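Local coordinates for multifunctional non-homologous end joining DNA repair protein LigD (PDB 2IRU), which probably repairs DNA double-strand breaks with Ku by non-homologous end joining, its N-terminal polymerase domain adding nucleotides at the broken ends, at residues 82-87 / 118-123; 8-13 / 96-101. All coordinates share one frame; numbering follows the deposited sequence.

Contact 1: 82-87 / 118-123; sequences ATVAHR and WRFVAE
A82 sets its methyl on the face of the F120 ring: CB stands 3.5 Å from the ring centroid and 9° off the ring normal, a well-centred CH-pi contact. On the opposite face, over the ring centre, W118 brings the rim atom CZ3 to 3.7 Å above the plane, which clamps the phenyl between a methyl and an indole edge. V84 closes the side of this group with one branch. With chi1 -166°, V84 CG2 stands anti to the carbonyl carbon and beside the backbone N, reaching W118 CH2 tip to tip at 3.8 Å in the indole plane and approaching F120 CZ obliquely at 3.7 Å. The carbonyl oxygen of T83 meets the ring edge, with T83 O 3.7 Å from F120 CE1 and near the ring plane. The backbones stay farther apart, the strand axes passing 9.1 Å from each other at 116°, and side chains bridge the gap. Further out, I95 touches both A82 and F120, P51 lies against F120 and W118, and P131 against V84 and W118. W118 NE1 is hydrogen-bonded to the backbone O of G236, which ties down the indole. The contact thus joins the 80-84/91-95 hairpin to strand 118-122 of the large mixed sheet; cohesion comes mainly from dispersion and close fit, with T83 O facing the probably slightly positive rim of F120.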
loop_
_atom_site.group_PDB
_atom_site.type_symbol
_atom_site.label_atom_id
_atom_site.label_comp_id
_atom_site.label_asym_id
_atom_site.label_seq_id
_atom_site.Cartn_x
_atom_site.Cartn_y
_atom_site.Cartn_z
ATOM N N ALA A 82 -13.356 8.941 9.402
ATOM C CA ALA A 82 -14.279 9.511 8.449
ATOM C C ALA A 82 -15.090 8.419 7.774
ATOM O O ALA A 82 -14.685 7.264 7.771
ATOM C CB ALA A 82 -13.555 10.389 7.442
ATOM N N THR A 83 -16.234 8.808 7.194
ATOM C CA THR A 83 -17.233 7.847 6.765
ATOM C C THR A 83 -17.304 7.757 5.230
ATOM O O THR A 83 -17.258 8.793 4.533
ATOM C CB THR A 83 -18.608 8.245 7.354
ATOM O OG1 THR A 83 -18.475 8.394 8.775
ATOM C CG2 THR A 83 -19.660 7.216 7.052
ATOM N N VAL A 84 -17.392 6.531 4.726
ATOM C CA VAL A 84 -17.646 6.281 3.292
ATOM C C VAL A 84 -19.006 5.611 3.126
ATOM O O VAL A 84 -19.332 4.654 3.841
ATOM C CB VAL A 84 -16.558 5.375 2.680
ATOM C CG1 VAL A 84 -16.638 5.428 1.139
ATOM C CG2 VAL A 84 -15.182 5.786 3.185
ATOM N N ALA A 85 -19.809 6.105 2.181
ATOM C CA ALA A 85 -21.151 5.563 1.983
ATOM C C ALA A 85 -21.168 4.636 0.779
ATOM O O ALA A 85 -21.295 5.094 -0.353
ATOM C CB ALA A 85 -22.179 6.690 1.822
ATOM N N HIS A 86 -21.022 3.339 1.033
ATOM C CA HIS A 86 -20.981 2.320 -0.023
ATOM C C HIS A 86 -22.382 1.792 -0.353
ATOM O O HIS A 86 -23.364 2.225 0.240
ATOM C CB HIS A 86 -20.046 1.173 0.369
ATOM C CG HIS A 86 -20.377 0.537 1.687
ATOM N ND1 HIS A 86 -21.101 -0.633 1.790
ATOM C CD2 HIS A 86 -20.077 0.906 2.956
ATOM C CE1 HIS A 86 -21.228 -0.958 3.064
ATOM N NE2 HIS A 86 -20.614 -0.042 3.793
ATOM N N ARG A 87 -22.457 0.842 -1.290
ATOM C CA ARG A 87 -23.733 0.281 -1.771
ATOM C C ARG A 87 -24.589 -0.409 -0.692
ATOM O O ARG A 87 -25.816 -0.259 -0.693
ATOM C CB ARG A 87 -23.485 -0.649 -2.974
ATOM C CG ARG A 87 -24.736 -1.159 -3.713
ATOM C CD ARG A 87 -25.036 -2.632 -3.396
ATOM N NE ARG A 87 -26.129 -2.798 -2.433
ATOM C CZ ARG A 87 -26.272 -3.835 -1.602
ATOM N NH1 ARG A 87 -25.377 -4.822 -1.580
ATOM N NH2 ARG A 87 -27.314 -3.876 -0.776
ATOM N N TRP A 118 -7.395 7.578 -3.198
ATOM C CA TRP A 118 -8.057 8.857 -2.923
ATOM C C TRP A 118 -7.912 9.273 -1.459
ATOM O O TRP A 118 -7.656 8.439 -0.582
ATOM C CB TRP A 118 -9.531 8.826 -3.348
ATOM C CG TRP A 118 -10.338 7.722 -2.698
ATOM C CD1 TRP A 118 -10.611 6.485 -3.244
ATOM C CD2 TRP A 118 -11.004 7.758 -1.423
ATOM N NE1 TRP A 118 -11.400 5.757 -2.393
ATOM C CE2 TRP A 118 -11.669 6.514 -1.271
ATOM C CE3 TRP A 118 -11.122 8.725 -0.397
ATOM C CZ2 TRP A 118 -12.421 6.198 -0.130
ATOM C CZ3 TRP A 118 -11.868 8.399 0.744
ATOM C CH2 TRP A 118 -12.486 7.134 0.868
ATOM N N ARG A 119 -8.062 10.572 -1.216
ATOM C CA ARG A 119 -8.138 11.106 0.156
ATOM C C ARG A 119 -9.488 11.738 0.473
ATOM O O ARG A 119 -10.175 12.274 -0.424
ATOM C CB ARG A 119 -7.073 12.166 0.371
ATOM C CG ARG A 119 -5.658 11.642 0.333
ATOM C CD ARG A 119 -4.685 12.790 0.265
ATOM N NE ARG A 119 -4.610 13.530 1.511
ATOM C CZ ARG A 119 -3.461 13.809 2.118
ATOM N NH1 ARG A 119 -2.317 13.422 1.553
ATOM N NH2 ARG A 119 -3.448 14.477 3.262
ATOM N N PHE A 120 -9.878 11.658 1.737
ATOM C CA PHE A 120 -10.971 12.503 2.244
ATOM C C PHE A 120 -10.672 13.989 2.057
ATOM O O PHE A 120 -9.510 14.440 2.162
ATOM C CB PHE A 120 -11.193 12.221 3.722
ATOM C CG PHE A 120 -11.788 10.883 3.988
ATOM C CD1 PHE A 120 -13.139 10.647 3.770
ATOM C CD2 PHE A 120 -10.989 9.860 4.485
ATOM C CE1 PHE A 120 -13.692 9.394 4.009
ATOM C CE2 PHE A 120 -11.542 8.585 4.748
ATOM C CZ PHE A 120 -12.859 8.349 4.521
ATOM N N VAL A 121 -11.728 14.751 1.791
ATOM C CA VAL A 121 -11.581 16.190 1.670
ATOM C C VAL A 121 -12.643 16.847 2.530
ATOM O O VAL A 121 -13.784 16.383 2.555
ATOM C CB VAL A 121 -11.678 16.707 0.204
ATOM C CG1 VAL A 121 -10.580 16.118 -0.665
ATOM C CG2 VAL A 121 -13.061 16.459 -0.401
ATOM N N ALA A 122 -12.232 17.897 3.232
ATOM C CA ALA A 122 -13.132 18.694 4.070
ATOM C C ALA A 122 -14.088 19.518 3.213
ATOM O O ALA A 122 -13.661 20.356 2.404
ATOM C CB ALA A 122 -12.334 19.594 5.008
ATOM N N GLU A 123 -15.385 19.257 3.369
ATOM C CA GLU A 123 -16.401 19.914 2.540
ATOM C C GLU A 123 -16.449 21.397 2.897
ATOM O O GLU A 123 -16.506 21.727 4.078
ATOM C CB GLU A 123 -17.773 19.258 2.733
ATOM C CG GLU A 123 -18.545 18.980 1.433
ATOM C CD GLU A 123 -20.045 18.792 1.664
ATOM O OE1 GLU A 123 -20.430 18.084 2.627
ATOM O OE2 GLU A 123 -20.846 19.357 0.889
#

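Contact 2: 8-13 / 96-101; sequences SEQRVT and IDSATG
T100, in the first turn of helix 99-107, packs against both Q10 and V12 of the N-terminal segment. Its CG2, anti to the backbone N (chi1 -53° placing OG1 beside that N), fits between them, 3.8 Å from Q10 CB and 3.7 Å from V12 CG2; the V12 and T100 side chains slide past each other in opposite directions. The same V12 methyl also rests on the helix backbone, CG2 lying 3.6 Å from T100 O. On the other branch, the hydroxyl is linked by a water to the main chain of Q10: this water donates to Q10 O and hydrogen-bonds T100 OG1, each at 2.6 Å.

Q10 reaches past T100 toward the start of the helix. Its chain is extended beyond CG (chi2 -168°), and the terminal amide meets two partners. Q10 OE1 accepts a hydrogen bond from S98 OG at 2.7 Å, in the carbonyl plane and on a lone pair, with a C=O...donor angle of 137°. Q10 NE2 donates to a second water, which in turn donates to D97 OD1. With the oxygen and the nitrogen of the amide each engaged, its rotation is well defined. W78 touches Q10, V12 and T100, while W104 and Q107 of the helix lie against V12; Q10 and V12 also touch a crystal neighbour, so lattice packing may contribute to the path of the tail.

S98 both donates and accepts: its OG gives the hydrogen to Q10 and takes one from G101 N at 3.1 Å. This is a serine N-cap, the side-chain oxygen capping an N-H of the first helical turn, here extended by a glutamine from the distant N-terminal segment at the surface of the polymerase domain.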
loop_
_atom_site.group_PDB
_atom_site.type_symbol
_atom_site.label_atom_id
_atom_site.label_comp_id
_atom_site.label_asym_id
_atom_site.label_seq_id
_atom_site.Cartn_x
_atom_site.Cartn_y
_atom_site.Cartn_z
ATOM N N SER A 8 -7.251 15.466 24.116
ATOM C CA SER A 8 -6.850 14.978 22.804
ATOM C C SER A 8 -5.551 14.162 22.839
ATOM O O SER A 8 -5.069 13.754 21.775
ATOM C CB SER A 8 -6.707 16.158 21.838
ATOM O OG SER A 8 -6.012 17.253 22.434
ATOM N N GLU A 9 -5.006 13.909 24.044
ATOM C CA GLU A 9 -3.669 13.286 24.180
ATOM C C GLU A 9 -3.666 11.847 23.686
ATOM O O GLU A 9 -4.404 10.998 24.198
ATOM C CB GLU A 9 -3.142 13.309 25.619
ATOM C CG GLU A 9 -1.743 12.680 25.778
ATOM C CD GLU A 9 -1.191 12.769 27.188
ATOM O OE1 GLU A 9 -1.344 13.848 27.810
ATOM O OE2 GLU A 9 -0.588 11.776 27.683
ATOM N N GLN A 10 -2.762 11.566 22.751
ATOM C CA GLN A 10 -2.688 10.241 22.120
ATOM C C GLN A 10 -1.696 9.379 22.876
ATOM O O GLN A 10 -0.529 9.739 22.990
ATOM C CB GLN A 10 -2.199 10.398 20.699
ATOM C CG GLN A 10 -3.088 11.386 19.887
ATOM C CD GLN A 10 -2.813 11.358 18.372
ATOM O OE1 GLN A 10 -1.858 10.749 17.910
ATOM N NE2 GLN A 10 -3.675 12.041 17.603
ATOM N N ARG A 11 -2.161 8.233 23.356
ATOM C CA ARG A 11 -1.313 7.304 24.113
ATOM C C ARG A 11 -1.663 5.857 23.721
ATOM O O ARG A 11 -2.830 5.504 23.606
ATOM C CB ARG A 11 -1.541 7.458 25.619
ATOM C CG ARG A 11 -1.334 8.854 26.231
ATOM C CD ARG A 11 -1.622 8.821 27.734
ATOM N NE ARG A 11 -0.362 8.789 28.507
ATOM C CZ ARG A 11 0.015 7.776 29.276
ATOM N NH1 ARG A 11 -0.771 6.721 29.402
ATOM N NH2 ARG A 11 1.172 7.806 29.917
ATOM N N VAL A 12 -0.640 5.032 23.528
ATOM C CA VAL A 12 -0.861 3.604 23.276
ATOM C C VAL A 12 0.038 2.824 24.199
ATOM O O VAL A 12 1.220 3.151 24.346
ATOM C CB VAL A 12 -0.532 3.245 21.813
ATOM C CG1 VAL A 12 -0.522 1.698 21.553
ATOM C CG2 VAL A 12 -1.539 3.916 20.918
ATOM N N THR A 13 -0.551 1.808 24.813
ATOM C CA THR A 13 0.189 0.910 25.707
ATOM C C THR A 13 0.427 -0.434 24.960
ATOM O O THR A 13 -0.514 -1.147 24.574
ATOM C CB THR A 13 -0.562 0.643 27.045
ATOM O OG1 THR A 13 -0.817 1.887 27.746
ATOM C CG2 THR A 13 0.298 -0.288 27.926
ATOM N N ILE A 96 -5.002 7.161 9.720
ATOM C CA ILE A 96 -3.775 7.134 10.517
ATOM C C ILE A 96 -2.932 8.298 10.051
ATOM O O ILE A 96 -2.579 8.367 8.873
ATOM C CB ILE A 96 -3.045 5.788 10.317
ATOM C CG1 ILE A 96 -3.988 4.620 10.718
ATOM C CG2 ILE A 96 -1.723 5.785 11.053
ATOM C CD1 ILE A 96 -4.458 4.599 12.176
ATOM N N ASP A 97 -2.671 9.233 10.971
ATOM C CA ASP A 97 -2.063 10.521 10.605
ATOM C C ASP A 97 -1.098 11.026 11.670
ATOM O O ASP A 97 -0.700 12.197 11.648
ATOM C CB ASP A 97 -3.149 11.576 10.269
ATOM C CG ASP A 97 -4.158 11.778 11.404
ATOM O OD1 ASP A 97 -3.928 11.294 12.550
ATOM O OD2 ASP A 97 -5.208 12.454 11.146
ATOM N N SER A 98 -0.706 10.114 12.568
ATOM C CA SER A 98 0.284 10.427 13.608
ATOM C C SER A 98 1.068 9.165 13.940
ATOM O O SER A 98 0.617 8.027 13.708
ATOM C CB SER A 98 -0.399 10.918 14.879
ATOM O OG SER A 98 -1.118 9.851 15.523
ATOM N N ALA A 99 2.262 9.384 14.496
ATOM C CA ALA A 99 3.090 8.260 14.946
ATOM C C ALA A 99 2.342 7.379 15.966
ATOM O O ALA A 99 2.394 6.131 15.905
ATOM C CB ALA A 99 4.411 8.794 15.528
ATOM N N THR A 100 1.595 8.024 16.861
ATOM C CA THR A 100 0.873 7.257 17.869
ATOM C C THR A 100 -0.224 6.382 17.238
ATOM O O THR A 100 -0.499 5.278 17.728
ATOM C CB THR A 100 0.331 8.143 18.993
ATOM O OG1 THR A 100 1.409 8.931 19.521
ATOM C CG2 THR A 100 -0.175 7.283 20.108
ATOM N N GLY A 101 -0.790 6.832 16.111
ATOM C CA GLY A 101 -1.729 6.025 15.366
ATOM C C GLY A 101 -1.069 4.740 14.879
ATOM O O GLY A 101 -1.647 3.659 14.916
HETATM O O HOH W 1 -3.724 12.769 14.832
HETATM O O HOH W 2 1.581 10.408 21.659
#

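The two contacts alternate along the chain: 8-13 comes first, then 82-87, 96-101 and 118-123. Their centres are 22 Å apart and their nearest atoms about 8 Å apart, without touching. Strand 91-95 connects them, pairing with strand 80-84, which carries the A82 to V84 side of contact 1, and leading directly into 96-101 of contact 2; D97 also hydrogen-bonds S80 at the start of that hairpin. Contact 1 is buried and lies nearer the expected polymerase site, the W118 side chain being about 8 Å from that of T239 and 10 Å from that of Q233, both probable substrate-binding residues. Contact 2 is at the surface, away from these sites.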